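Local coordinates for tail fiber protein (Acinetobacter phage AM24, PDB 5W5P) that probably serves as a tailspike that recognises, and may degrade, the capsular polysaccharide of its Acinetobacter host during infection, at residues 146-151 with 174-179; 218-223 with 237-242. One frame throughout, in Å; residues are numbered along the deposited sequence.

Contact 1: 146-151 with 174-179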
loop_
_atom_site.group_PDB
_atom_site.type_symbol
_atom_site.label_atom_id
_atom_site.label_comp_id
_atom_site.label_asym_id
_atom_site.label_seq_id
_atom_site.Cartn_x
_atom_site.Cartn_y
_atom_site.Cartn_z
ATOM N N LYS A 146 -18.715 -13.344 -29.187
ATOM C CA LYS A 146 -18.190 -14.654 -28.825
ATOM C C LYS A 146 -16.850 -14.848 -29.512
ATOM O O LYS A 146 -16.770 -14.798 -30.743
ATOM C CB LYS A 146 -19.153 -15.777 -29.211
ATOM C CG LYS A 146 -18.550 -17.162 -29.068
ATOM C CD LYS A 146 -19.618 -18.210 -28.841
ATOM C CE LYS A 146 -20.234 -18.645 -30.156
ATOM N NZ LYS A 146 -21.370 -19.595 -29.952
HETATM N N MSE A 147 -15.803 -15.068 -28.720
HETATM C CA MSE A 147 -14.480 -15.351 -29.262
HETATM C C MSE A 147 -14.014 -16.753 -28.865
HETATM O O MSE A 147 -14.004 -17.104 -27.681
HETATM C CB MSE A 147 -13.473 -14.305 -28.788
HETATM C CG MSE A 147 -13.827 -12.887 -29.189
HETATM SE SE MSE A 147 -12.592 -11.555 -28.472
HETATM C CE MSE A 147 -10.918 -12.284 -29.156
HETATM N N MSE A 148 -13.628 -17.551 -29.857
HETATM C CA MSE A 148 -13.218 -18.932 -29.610
HETATM C C MSE A 148 -11.851 -19.263 -30.196
HETATM O O MSE A 148 -11.393 -20.403 -30.120
HETATM C CB MSE A 148 -14.252 -19.897 -30.177
HETATM C CG MSE A 148 -15.683 -19.485 -29.922
HETATM SE SE MSE A 148 -16.914 -20.676 -30.830
HETATM C CE MSE A 148 -16.529 -22.315 -29.831
ATOM N N THR A 149 -11.211 -18.261 -30.793
ATOM C CA THR A 149 -9.919 -18.426 -31.435
ATOM C C THR A 149 -8.994 -17.343 -30.894
ATOM O O THR A 149 -9.398 -16.170 -30.824
ATOM C CB THR A 149 -10.034 -18.318 -32.961
ATOM O OG1 THR A 149 -11.046 -19.221 -33.428
ATOM C CG2 THR A 149 -8.702 -18.648 -33.634
ATOM N N PRO A 150 -7.776 -17.685 -30.477
ATOM C CA PRO A 150 -6.872 -16.656 -29.949
ATOM C C PRO A 150 -6.626 -15.565 -30.980
ATOM O O PRO A 150 -6.426 -15.837 -32.168
ATOM C CB PRO A 150 -5.596 -17.439 -29.623
ATOM C CG PRO A 150 -6.068 -18.839 -29.395
ATOM C CD PRO A 150 -7.205 -19.038 -30.354
ATOM N N VAL A 151 -6.690 -14.319 -30.518
ATOM C CA VAL A 151 -6.370 -13.151 -31.327
ATOM C C VAL A 151 -4.999 -12.658 -30.899
ATOM O O VAL A 151 -4.736 -12.494 -29.701
ATOM C CB VAL A 151 -7.434 -12.052 -31.171
ATOM C CG1 VAL A 151 -6.910 -10.715 -31.683
ATOM C CG2 VAL A 151 -8.705 -12.445 -31.904
ATOM N N TRP A 174 -18.170 -13.201 -24.783
ATOM C CA TRP A 174 -18.148 -14.598 -24.371
ATOM C C TRP A 174 -16.811 -15.213 -24.759
ATOM O O TRP A 174 -16.384 -15.109 -25.913
ATOM C CB TRP A 174 -19.286 -15.376 -25.022
ATOM C CG TRP A 174 -20.645 -14.952 -24.589
ATOM C CD1 TRP A 174 -21.478 -14.089 -25.242
ATOM C CD2 TRP A 174 -21.348 -15.381 -23.418
ATOM N NE1 TRP A 174 -22.653 -13.949 -24.545
ATOM C CE2 TRP A 174 -22.601 -14.735 -23.424
ATOM C CE3 TRP A 174 -21.041 -16.253 -22.368
ATOM C CZ2 TRP A 174 -23.548 -14.929 -22.420
ATOM C CZ3 TRP A 174 -21.982 -16.446 -21.371
ATOM C CH2 TRP A 174 -23.220 -15.783 -21.404
ATOM N N VAL A 175 -16.153 -15.857 -23.799
ATOM C CA VAL A 175 -14.793 -16.352 -23.969
ATOM C C VAL A 175 -14.821 -17.871 -24.046
ATOM O O VAL A 175 -15.437 -18.532 -23.201
ATOM C CB VAL A 175 -13.881 -15.879 -22.827
ATOM C CG1 VAL A 175 -12.440 -16.260 -23.115
ATOM C CG2 VAL A 175 -14.025 -14.375 -22.628
ATOM N N TYR A 176 -14.147 -18.421 -25.057
ATOM C CA TYR A 176 -14.022 -19.871 -25.246
ATOM C C TYR A 176 -12.576 -20.143 -25.657
ATOM O O TYR A 176 -12.240 -20.092 -26.843
ATOM C CB TYR A 176 -15.012 -20.391 -26.283
ATOM C CG TYR A 176 -16.449 -20.359 -25.829
ATOM C CD1 TYR A 176 -17.225 -19.219 -26.001
ATOM C CD2 TYR A 176 -17.034 -21.467 -25.231
ATOM C CE1 TYR A 176 -18.542 -19.181 -25.590
ATOM C CE2 TYR A 176 -18.353 -21.437 -24.813
ATOM C CZ TYR A 176 -19.101 -20.290 -24.997
ATOM O OH TYR A 176 -20.415 -20.251 -24.587
ATOM N N SER A 177 -11.726 -20.434 -24.673
ATOM C CA SER A 177 -10.321 -20.693 -24.957
ATOM C C SER A 177 -9.676 -21.358 -23.753
ATOM O O SER A 177 -9.869 -20.915 -22.616
ATOM C CB SER A 177 -9.577 -19.401 -25.304
ATOM O OG SER A 177 -8.194 -19.649 -25.481
ATOM N N ASN A 178 -8.906 -22.413 -24.013
ATOM C CA ASN A 178 -8.126 -23.090 -22.988
ATOM C C ASN A 178 -6.787 -22.415 -22.729
ATOM O O ASN A 178 -6.134 -22.735 -21.728
ATOM C CB ASN A 178 -7.895 -24.550 -23.389
ATOM C CG ASN A 178 -7.544 -25.434 -22.211
ATOM O OD1 ASN A 178 -7.784 -25.075 -21.052
ATOM N ND2 ASN A 178 -6.972 -26.600 -22.496
ATOM N N THR A 179 -6.368 -21.487 -23.590
ATOM C CA THR A 179 -5.054 -20.862 -23.485
ATOM C C THR A 179 -5.093 -19.344 -23.370
ATOM O O THR A 179 -4.157 -18.764 -22.817
ATOM C CB THR A 179 -4.186 -21.236 -24.697
ATOM O OG1 THR A 179 -4.774 -20.697 -25.887
ATOM C CG2 THR A 179 -4.065 -22.750 -24.831
#
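Lys146 and Tyr176 meet through the aliphatic part of the lysine and one flank of the phenol ring. In Lys146, chi1 (170°) sets CG anti to the backbone N, and the extended chi2 (154°) then carries CD to the ring; in Tyr176, chi1 (-70°) sets CG beside the backbone N. Lys146 CD comes to 3.6 Å from Tyr176 CE1, an oblique approach in which the two side chains cross. Beyond CD the chain bends and the ammonium group turns away from the ring, to the carbonyl oxygen of Thr118, whereas the phenol hydroxyl is held weakly by Asp213.

Met148, modelled like Met147 as selenomethionine, lies alongside the tyrosine, with its CG 3.8 Å from Tyr176 CB.

Beneath these side chains runs a parallel backbone ladder. Met147 N donates to Trp174 O at 2.9 Å in an almost straight bond. Tyr176 N returns a bond to Met147 O, also 2.9 Å long. Met147 is therefore gripped on both its polar backbone atoms by the residues flanking Val175, its partner across the bridge. Beyond the ladder, Met148 CA makes a CA-H...O contact of 3.2 Å with Tyr176 O, while Met148 N is bonded to Asp120. Farther along, Pro150 CG reaches Thr179 OG1 at 4.2 Å, and Thr179 N donates to Ser177 OG in an ST turn.

The side chain of Met147 departs from its neighbour toward Phe182 and the helix 122-132, which covers this end of the stack. Strands 144-147 and 172-175, aligned in register, are neighbouring parallel strands from successive coils of a beta-helix, the fold expected of a phage tailspike.

Contact 2: 218-223 with 237-242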
loop_
_atom_site.group_PDB
_atom_site.type_symbol
_atom_site.label_atom_id
_atom_site.label_comp_id
_atom_site.label_asym_id
_atom_site.label_seq_id
_atom_site.Cartn_x
_atom_site.Cartn_y
_atom_site.Cartn_z
ATOM N N SER A 218 -12.502 -20.986 -20.406
ATOM C CA SER A 218 -12.478 -19.591 -20.840
ATOM C C SER A 218 -11.305 -18.891 -20.172
ATOM O O SER A 218 -11.297 -18.706 -18.952
ATOM C CB SER A 218 -13.785 -18.881 -20.504
ATOM O OG SER A 218 -14.138 -19.061 -19.143
ATOM N N VAL A 219 -10.325 -18.486 -20.971
ATOM C CA VAL A 219 -9.158 -17.748 -20.504
ATOM C C VAL A 219 -9.057 -16.478 -21.335
ATOM O O VAL A 219 -9.185 -16.528 -22.561
ATOM C CB VAL A 219 -7.869 -18.583 -20.618
ATOM C CG1 VAL A 219 -6.645 -17.731 -20.284
ATOM C CG2 VAL A 219 -7.954 -19.829 -19.723
ATOM N N VAL A 220 -8.843 -15.340 -20.670
ATOM C CA VAL A 220 -8.854 -14.044 -21.349
ATOM C C VAL A 220 -7.458 -13.708 -21.859
ATOM O O VAL A 220 -7.265 -13.468 -23.057
ATOM C CB VAL A 220 -9.384 -12.929 -20.429
ATOM C CG1 VAL A 220 -9.452 -11.601 -21.181
ATOM C CG2 VAL A 220 -10.749 -13.307 -19.870
ATOM N N VAL A 221 -6.472 -13.700 -20.965
ATOM C CA VAL A 221 -5.110 -13.303 -21.295
ATOM C C VAL A 221 -4.214 -14.535 -21.259
ATOM O O VAL A 221 -4.196 -15.272 -20.265
ATOM C CB VAL A 221 -4.594 -12.219 -20.332
ATOM C CG1 VAL A 221 -3.089 -12.026 -20.501
ATOM C CG2 VAL A 221 -5.333 -10.903 -20.555
ATOM N N ASN A 222 -3.474 -14.755 -22.344
ATOM C CA ASN A 222 -2.428 -15.774 -22.387
ATOM C C ASN A 222 -1.174 -15.168 -21.777
ATOM O O ASN A 222 -0.465 -14.397 -22.428
ATOM C CB ASN A 222 -2.173 -16.241 -23.816
ATOM C CG ASN A 222 -1.285 -17.471 -23.879
ATOM O OD1 ASN A 222 -0.414 -17.671 -23.030
ATOM N ND2 ASN A 222 -1.503 -18.304 -24.891
ATOM N N GLY A 223 -0.898 -15.517 -20.519
ATOM C CA GLY A 223 0.247 -14.961 -19.820
ATOM C C GLY A 223 1.590 -15.487 -20.283
ATOM O O GLY A 223 2.619 -14.944 -19.865
ATOM N N LEU A 237 -17.055 -12.859 -15.324
ATOM C CA LEU A 237 -18.109 -13.712 -14.797
ATOM C C LEU A 237 -17.918 -15.117 -15.345
ATOM O O LEU A 237 -17.901 -15.312 -16.567
ATOM C CB LEU A 237 -19.487 -13.153 -15.168
ATOM C CG LEU A 237 -20.735 -13.923 -14.728
ATOM C CD1 LEU A 237 -20.718 -14.198 -13.226
ATOM C CD2 LEU A 237 -21.980 -13.152 -15.126
ATOM N N ARG A 238 -17.760 -16.085 -14.439
ATOM C CA ARG A 238 -17.616 -17.503 -14.783
ATOM C C ARG A 238 -16.484 -17.721 -15.786
ATOM O O ARG A 238 -16.598 -18.506 -16.732
ATOM C CB ARG A 238 -18.937 -18.083 -15.296
ATOM C CG ARG A 238 -20.072 -17.977 -14.283
ATOM C CD ARG A 238 -21.334 -18.665 -14.758
ATOM N NE ARG A 238 -22.457 -18.427 -13.852
ATOM C CZ ARG A 238 -23.291 -17.394 -13.950
ATOM N NH1 ARG A 238 -23.131 -16.499 -14.916
ATOM N NH2 ARG A 238 -24.293 -17.256 -13.087
ATOM N N ILE A 239 -15.370 -17.026 -15.558
ATOM C CA ILE A 239 -14.167 -17.146 -16.372
ATOM C C ILE A 239 -13.217 -18.120 -15.689
ATOM O O ILE A 239 -12.921 -17.981 -14.497
ATOM C CB ILE A 239 -13.506 -15.773 -16.588
ATOM C CG1 ILE A 239 -14.444 -14.874 -17.400
ATOM C CG2 ILE A 239 -12.120 -15.918 -17.229
ATOM C CD1 ILE A 239 -14.386 -15.114 -18.897
ATOM N N SER A 240 -12.738 -19.113 -16.441
ATOM C CA SER A 240 -11.908 -20.157 -15.844
ATOM C C SER A 240 -10.594 -19.588 -15.321
ATOM O O SER A 240 -10.082 -20.035 -14.286
ATOM C CB SER A 240 -11.647 -21.264 -16.865
ATOM O OG SER A 240 -12.844 -21.627 -17.536
ATOM N N ALA A 241 -10.034 -18.608 -16.026
ATOM C CA ALA A 241 -8.806 -17.954 -15.599
ATOM C C ALA A 241 -8.688 -16.628 -16.329
ATOM O O ALA A 241 -8.847 -16.580 -17.551
ATOM C CB ALA A 241 -7.577 -18.827 -15.885
ATOM N N LEU A 242 -8.415 -15.555 -15.586
ATOM C CA LEU A 242 -8.116 -14.284 -16.234
ATOM C C LEU A 242 -6.793 -14.369 -16.984
ATOM O O LEU A 242 -6.690 -13.934 -18.139
ATOM C CB LEU A 242 -8.079 -13.154 -15.202
ATOM C CG LEU A 242 -9.391 -12.434 -14.885
ATOM C CD1 LEU A 242 -10.391 -13.355 -14.183
ATOM C CD2 LEU A 242 -9.125 -11.184 -14.048
HETATM O O HOH W 1 -16.076 -20.563 -18.871
#
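Ser218 and Ser240 hold each other reciprocally, each hydroxyl oxygen accepting the backbone N-H of the other residue. Ser218 N reaches Ser240 OG at 3.0 Å, and Ser240 N reaches Ser218 OG, again at 3.0 Å. The chi1 of 51° puts Ser218 OG between its own backbone N and carbonyl carbon, close enough to the facing chain to accept this bond. The carbonyl of Ser218 also takes the N-H of Ala241, at 3.2 Å between Ser218 O and Ala241 N, with the donor tilted 16° from the carbonyl plane.

From there the backbones run as a short parallel pair. Val219 CA offers a CA-H...O contact to Ala241 O, and Val220 N adds a weak bond to that same oxygen. After the corner, Val221 N donates to Leu242 O at 2.8 Å, so the two chains remain joined through the bend.

Side chains complete this first shell. On the face carrying Val219 and Ala241, Val219 CG2 lies 4.0 Å from Ala241 CB. Val220 and Ile239 cross at about a right angle, their CG2 atoms 4.0 Å apart, while Ile239 CG2 also packs on the carbonyl oxygen of Ser218.

In the next shell, Phe210 of strand 209-211 backs both Val220 and Ile239, and Met231 packs on Val221 and Leu242. Backbone bonds from Val219 to Ile181 and from Val220 to Phe182 secure 218-223 on its other neighbour, the preceding coil. The serine pair gives polar backbone groups partners where regular pairing has not yet begun. Matching corners at Val220 and Leu242, with a buried apolar stack behind them, are what a parallel beta-helix shows where successive coils turn from one face to the next.

Contact 1 comes first along the chain and closes before contact 2 opens; their centres lie about 9 Å apart on the same side of the chain's centre. Contact 1 joins strands 144-147 and 172-175, and that face continues through 209-211 to 235-237, the strand that leads into the second segment of contact 2. Contact 2 then belongs to another face, on which 219-222 and 241-244 are neighbours in a run of parallel strands. The two touch directly: Val175 packs against Ser218 and Val219, and Thr179 against Asn222. Together they trace the early coils of the beta-helix, which probably gives this trimeric tailspike its rigid, elongated body.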